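Alanine racemase 1 (Caldanaerobacter subterraneus subsp. tengcongensis MB4, PDB 4Y2W) belongs to the alanine racemase family, pairing a TIM-barrel N-terminal domain with a beta-rich C-terminal domain in an assembly of two chains. Local coordinates at residues V6-R10 with P284-D289; R253-L257 with G328-G332. The protein carries 1 engineered substitution. All blocks are in the same frame, centred on the assembly; numbering follows the deposited sequence.

Contact 1. Residues V6-R10 with P284-D289; sequences VRPTR and PVGYAD. With ALA (alanine), chain D.
Arg7 and Asp289 approach from opposite directions and meet in a two-nitrogen, end-on salt bridge, Arg7 NH1 to Asp289 OD1 at 2.9 Å and NH2 to OD2 at 2.8 Å. The guanidinium and carboxylate are not coplanar: their planes are 59° apart. OD1 lies in the guanidinium plane, yet both nitrogens reach their oxygens from above the carboxylate plane. Arg7 gets there fully extended, its CG anti to the backbone N (chi1 -177°). Gly286 N holds Asp289 OD2 from the opposite face of the carboxylate at 3.2 Å, which ties Asp289 back to its own turn, and Arg369 NE adds a salt bridge to OD1.

Beside this pair Thr9 OG1 donates to Pro284 O at 2.6 Å, rising above the carbonyl plane, and is also hydrogen-bonded with Thr252 OG1 of strand 248-260; Arg7 NH2 gives Pro284 O a weak bond. Thr9 CB lies over one face of the Arg7 guanidinium, offset toward its rim. The methyl CG2 of Thr9 packs on Val285 CG2 at 3.7 Å, the two side chains crossing at about a right angle. Pro8 CB adds a light apolar touch on Pro284 CG at 4.2 Å.

At the far end of 284-289, Tyr287 OH donates to OXT of the bound alanine at 2.8 Å, with OXT at the edge of the ring, near its plane; Met316 N and Tyr268 OH hold the ligand too. The chemistry implies a buried carboxylate whose charge is probably balanced by two arginines, pinning the turn that carries Tyr287 of the ligand pocket to the segment leading into strand 10-14.

Contact 2. Residues R253-L257 with G328-G332; sequences RVVHL and GVEIG
Leu257 packs against Val329 and Ile331, and these make up most of the apolar part of the contact. Leu257 CD2 meets CG1 of Val329 at 3.6 Å, the two side chains crossing obliquely, while Leu257 CD1 lies 3.8 Å from CD1 of Ile331 as these two side chains slide past each other in opposite directions. Ile331 leaves its backbone pointing away from 253-257, but CG1 stands anti to the carbonyl carbon and a bend at the second torsion (chi2 -58°) brings CD1 back over the strand.

The buried part of the contact lies around Val254 and Gly332, whereas Leu257, Val329 and Ile331 are partly exposed. Val254 O accepts from Gly332 N at 2.9 Å, Val254 CB sits 3.4 Å from Glu330 O, and CG2 of Ile331 lies 3.6 Å from Val254 O. Gly332 has a positive phi (94°). Val254 is also covered by Ala281 and Val335 of the flanking strands.

The outer side is looser. The side chain of Arg253, partly exposed, bends at its second torsion (chi2 -76°), which carries NH1 to Gly332 O for a nearly straight bond of 3.3 Å, with the oxygen in the guanidinium plane. Glu330 is exposed and points away, and its carboxylate pairs with Lys2 rather than with 253-257.

Val255 and His256 face the other way, toward the second subunit, where His256 meets Tyr107 of that subunit edge-to-face. Both pair with Thr282, forming a classic beta bulge that interrupts strand 248-260; the loop 328-332 thus packs at a bulged strand of the mixed sheet in the C-terminal domain, just before strand 334-336 pairs antiparallel with it.

Overall arrangement
Both contacts belong to the beta-rich part of the chain and meet at strand 248-260. Pro284 of contact 1 packs on Arg253 and Val255 of contact 2, and Pro8 lies against Arg253; the centres of the contacts are about 15 Å apart. Contact 1 is the buried one, near the ligand pocket, and relies on charge: a salt bridge and polar bonds to a turn following strand 278-283. The centre of contact 2 is about 32 Å from the centre of the chain, that of contact 1 about 20 Å; contact 2 is only partly buried and depends on aliphatic packing with two hydrogen bonds to carbonyl oxygens. Each also touches the second subunit.

Contact 1. Residues V6-R10 with P284-D289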
loop_
_atom_site.group_PDB
_atom_site.type_symbol
_atom_site.label_atom_id
_atom_site.label_comp_id
_atom_site.label_asym_id
_atom_site.label_seq_id
_atom_site.Cartn_x
_atom_site.Cartn_y
_atom_site.Cartn_z
ATOM N N VAL A 6 -6.478 18.829 5.314
ATOM C CA VAL A 6 -5.955 17.563 4.801
ATOM C C VAL A 6 -4.530 17.328 5.299
ATOM O O VAL A 6 -3.783 18.278 5.538
ATOM C CB VAL A 6 -5.980 17.539 3.254
ATOM C CG1 VAL A 6 -5.424 16.225 2.712
ATOM C CG2 VAL A 6 -7.399 17.756 2.749
ATOM N N ARG A 7 -4.160 16.058 5.455
ATOM C CA ARG A 7 -2.807 15.683 5.870
ATOM C C ARG A 7 -1.760 16.358 4.982
ATOM O O ARG A 7 -1.978 16.506 3.775
ATOM C CB ARG A 7 -2.634 14.163 5.802
ATOM C CG ARG A 7 -1.284 13.661 6.288
ATOM C CD ARG A 7 -1.079 12.205 5.931
ATOM N NE ARG A 7 0.253 11.740 6.304
ATOM C CZ ARG A 7 0.782 10.571 5.941
ATOM N NH1 ARG A 7 0.100 9.724 5.177
ATOM N NH2 ARG A 7 2.006 10.254 6.336
ATOM N N PRO A 8 -0.619 16.767 5.570
ATOM C CA PRO A 8 0.432 17.375 4.752
ATOM C C PRO A 8 0.873 16.476 3.594
ATOM O O PRO A 8 0.855 16.911 2.441
ATOM C CB PRO A 8 1.571 17.596 5.753
ATOM C CG PRO A 8 0.895 17.720 7.071
ATOM C CD PRO A 8 -0.273 16.785 7.003
ATOM N N THR A 9 1.253 15.237 3.902
ATOM C CA THR A 9 1.599 14.253 2.878
ATOM C C THR A 9 0.326 13.855 2.136
ATOM O O THR A 9 -0.629 13.389 2.753
ATOM C CB THR A 9 2.270 13.012 3.497
ATOM O OG1 THR A 9 3.565 13.371 3.987
ATOM C CG2 THR A 9 2.426 11.895 2.480
ATOM N N ARG A 10 0.313 14.045 0.816
ATOM C CA ARG A 10 -0.909 13.865 0.029
ATOM C C ARG A 10 -0.652 13.545 -1.437
ATOM O O ARG A 10 0.442 13.766 -1.959
ATOM C CB ARG A 10 -1.758 15.136 0.095
ATOM C CG ARG A 10 -1.131 16.344 -0.593
ATOM C CD ARG A 10 -1.919 17.613 -0.321
ATOM N NE ARG A 10 -1.881 17.996 1.090
ATOM C CZ ARG A 10 -2.574 19.002 1.620
ATOM N NH1 ARG A 10 -3.373 19.751 0.869
ATOM N NH2 ARG A 10 -2.468 19.260 2.915
ATOM N N PRO A 284 7.071 14.527 6.723
ATOM C CA PRO A 284 6.244 13.470 7.290
ATOM C C PRO A 284 5.757 12.468 6.241
ATOM O O PRO A 284 4.556 12.220 6.125
ATOM C CB PRO A 284 5.083 14.253 7.905
ATOM C CG PRO A 284 4.912 15.410 6.979
ATOM C CD PRO A 284 6.286 15.747 6.459
ATOM N N VAL A 285 6.695 11.894 5.490
ATOM C CA VAL A 285 6.392 10.808 4.567
ATOM C C VAL A 285 7.444 9.712 4.714
ATOM O O VAL A 285 8.640 9.992 4.768
ATOM C CB VAL A 285 6.301 11.291 3.099
ATOM C CG1 VAL A 285 7.654 11.760 2.573
ATOM C CG2 VAL A 285 5.721 10.192 2.211
ATOM N N GLY A 286 6.986 8.467 4.792
ATOM C CA GLY A 286 7.879 7.323 4.949
ATOM C C GLY A 286 7.422 6.146 4.113
ATOM O O GLY A 286 6.595 6.308 3.219
ATOM N N TYR A 287 7.949 4.959 4.408
ATOM C CA TYR A 287 7.680 3.785 3.565
ATOM C C TYR A 287 6.280 3.200 3.731
ATOM O O TYR A 287 5.783 2.522 2.828
ATOM C CB TYR A 287 8.757 2.699 3.724
ATOM C CG TYR A 287 9.045 2.218 5.132
ATOM C CD1 TYR A 287 8.165 1.371 5.799
ATOM C CD2 TYR A 287 10.228 2.573 5.777
ATOM C CE1 TYR A 287 8.442 0.914 7.078
ATOM C CE2 TYR A 287 10.514 2.119 7.053
ATOM C CZ TYR A 287 9.619 1.291 7.698
ATOM O OH TYR A 287 9.904 0.852 8.968
ATOM N N ALA A 288 5.637 3.472 4.861
ATOM C CA ALA A 288 4.258 3.047 5.061
ATOM C C ALA A 288 3.294 3.848 4.189
ATOM O O ALA A 288 2.145 3.445 4.003
ATOM C CB ALA A 288 3.873 3.175 6.524
ATOM N N ASP A 289 3.763 4.983 3.670
ATOM C CA ASP A 289 2.973 5.822 2.770
ATOM C C ASP A 289 3.181 5.479 1.299
ATOM O O ASP A 289 2.436 5.962 0.441
ATOM C CB ASP A 289 3.310 7.293 3.000
ATOM C CG ASP A 289 2.942 7.760 4.391
ATOM O OD1 ASP A 289 1.839 7.418 4.859
ATOM O OD2 ASP A 289 3.746 8.475 5.027
HETATM N N ALA D . 10.474 4.075 13.557
HETATM C CA ALA D . 10.769 2.778 12.886
HETATM C C ALA D . 10.987 2.998 11.389
HETATM O O ALA D . 10.510 3.989 10.837
HETATM C CB ALA D . 9.641 1.781 13.130
HETATM O OXT ALA D . 11.639 2.213 10.691
#

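Contact 2. Residues R253-L257 with G328-G332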
loop_
_atom_site.group_PDB
_atom_site.type_symbol
_atom_site.label_atom_id
_atom_site.label_comp_id
_atom_site.label_asym_id
_atom_site.label_seq_id
_atom_site.Cartn_x
_atom_site.Cartn_y
_atom_site.Cartn_z
ATOM N N ARG A 253 5.082 18.154 3.011
ATOM C CA ARG A 253 5.456 19.477 3.514
ATOM C C ARG A 253 6.661 19.441 4.443
ATOM O O ARG A 253 6.947 18.424 5.078
ATOM C CB ARG A 253 4.280 20.111 4.258
ATOM C CG ARG A 253 3.027 20.295 3.419
ATOM C CD ARG A 253 3.153 21.464 2.459
ATOM N NE ARG A 253 2.185 21.365 1.367
ATOM C CZ ARG A 253 1.791 22.376 0.593
ATOM N NH1 ARG A 253 2.264 23.611 0.769
ATOM N NH2 ARG A 253 0.901 22.149 -0.363
ATOM N N VAL A 254 7.356 20.573 4.528
ATOM C CA VAL A 254 8.455 20.713 5.468
ATOM C C VAL A 254 7.848 20.860 6.859
ATOM O O VAL A 254 7.006 21.729 7.100
ATOM C CB VAL A 254 9.374 21.907 5.133
ATOM C CG1 VAL A 254 10.498 22.015 6.155
ATOM C CG2 VAL A 254 9.955 21.758 3.731
ATOM N N VAL A 255 8.275 19.980 7.755
ATOM C CA VAL A 255 7.710 19.861 9.093
ATOM C C VAL A 255 8.720 20.256 10.179
ATOM O O VAL A 255 8.330 20.580 11.299
ATOM C CB VAL A 255 7.157 18.416 9.282
ATOM C CG1 VAL A 255 7.552 17.781 10.612
ATOM C CG2 VAL A 255 5.649 18.397 9.076
ATOM N N HIS A 256 10.007 20.244 9.847
ATOM C CA HIS A 256 11.040 20.631 10.799
ATOM C C HIS A 256 12.321 21.017 10.080
ATOM O O HIS A 256 12.723 20.347 9.136
ATOM C CB HIS A 256 11.315 19.482 11.766
ATOM C CG HIS A 256 12.401 19.768 12.756
ATOM N ND1 HIS A 256 12.391 20.877 13.575
ATOM C CD2 HIS A 256 13.524 19.079 13.071
ATOM C CE1 HIS A 256 13.460 20.860 14.349
ATOM N NE2 HIS A 256 14.164 19.779 14.063
ATOM N N LEU A 257 12.950 22.101 10.536
ATOM C CA LEU A 257 14.250 22.540 10.024
ATOM C C LEU A 257 15.245 22.691 11.174
ATOM O O LEU A 257 14.965 23.389 12.149
ATOM C CB LEU A 257 14.109 23.883 9.305
ATOM C CG LEU A 257 13.204 23.914 8.071
ATOM C CD1 LEU A 257 12.770 25.339 7.763
ATOM C CD2 LEU A 257 13.909 23.293 6.875
ATOM N N GLY A 328 15.764 30.381 1.433
ATOM C CA GLY A 328 14.431 30.811 1.849
ATOM C C GLY A 328 13.491 29.686 2.235
ATOM O O GLY A 328 12.277 29.812 2.077
ATOM N N VAL A 329 14.046 28.597 2.764
ATOM C CA VAL A 329 13.251 27.423 3.128
ATOM C C VAL A 329 12.481 27.700 4.416
ATOM O O VAL A 329 13.002 28.320 5.345
ATOM C CB VAL A 329 14.124 26.158 3.288
ATOM C CG1 VAL A 329 13.286 24.974 3.750
ATOM C CG2 VAL A 329 14.814 25.820 1.975
ATOM N N GLU A 330 11.236 27.233 4.450
ATOM C CA GLU A 330 10.318 27.530 5.541
ATOM C C GLU A 330 9.480 26.314 5.908
ATOM O O GLU A 330 9.397 25.344 5.151
ATOM C CB GLU A 330 9.384 28.671 5.138
ATOM C CG GLU A 330 10.049 30.033 5.044
ATOM C CD GLU A 330 9.041 31.159 4.914
ATOM O OE1 GLU A 330 7.925 30.912 4.408
ATOM O OE2 GLU A 330 9.365 32.292 5.322
ATOM N N ILE A 331 8.849 26.389 7.075
ATOM C CA ILE A 331 7.953 25.338 7.538
ATOM C C ILE A 331 6.684 25.416 6.698
ATOM O O ILE A 331 6.062 26.476 6.609
ATOM C CB ILE A 331 7.592 25.512 9.033
ATOM C CG1 ILE A 331 8.852 25.524 9.915
ATOM C CG2 ILE A 331 6.624 24.426 9.482
ATOM C CD1 ILE A 331 9.726 24.293 9.798
ATOM N N GLY A 332 6.313 24.302 6.072
ATOM C CA GLY A 332 5.117 24.248 5.238
ATOM C C GLY A 332 5.364 24.494 3.760
ATOM O O GLY A 332 4.412 24.638 2.988
#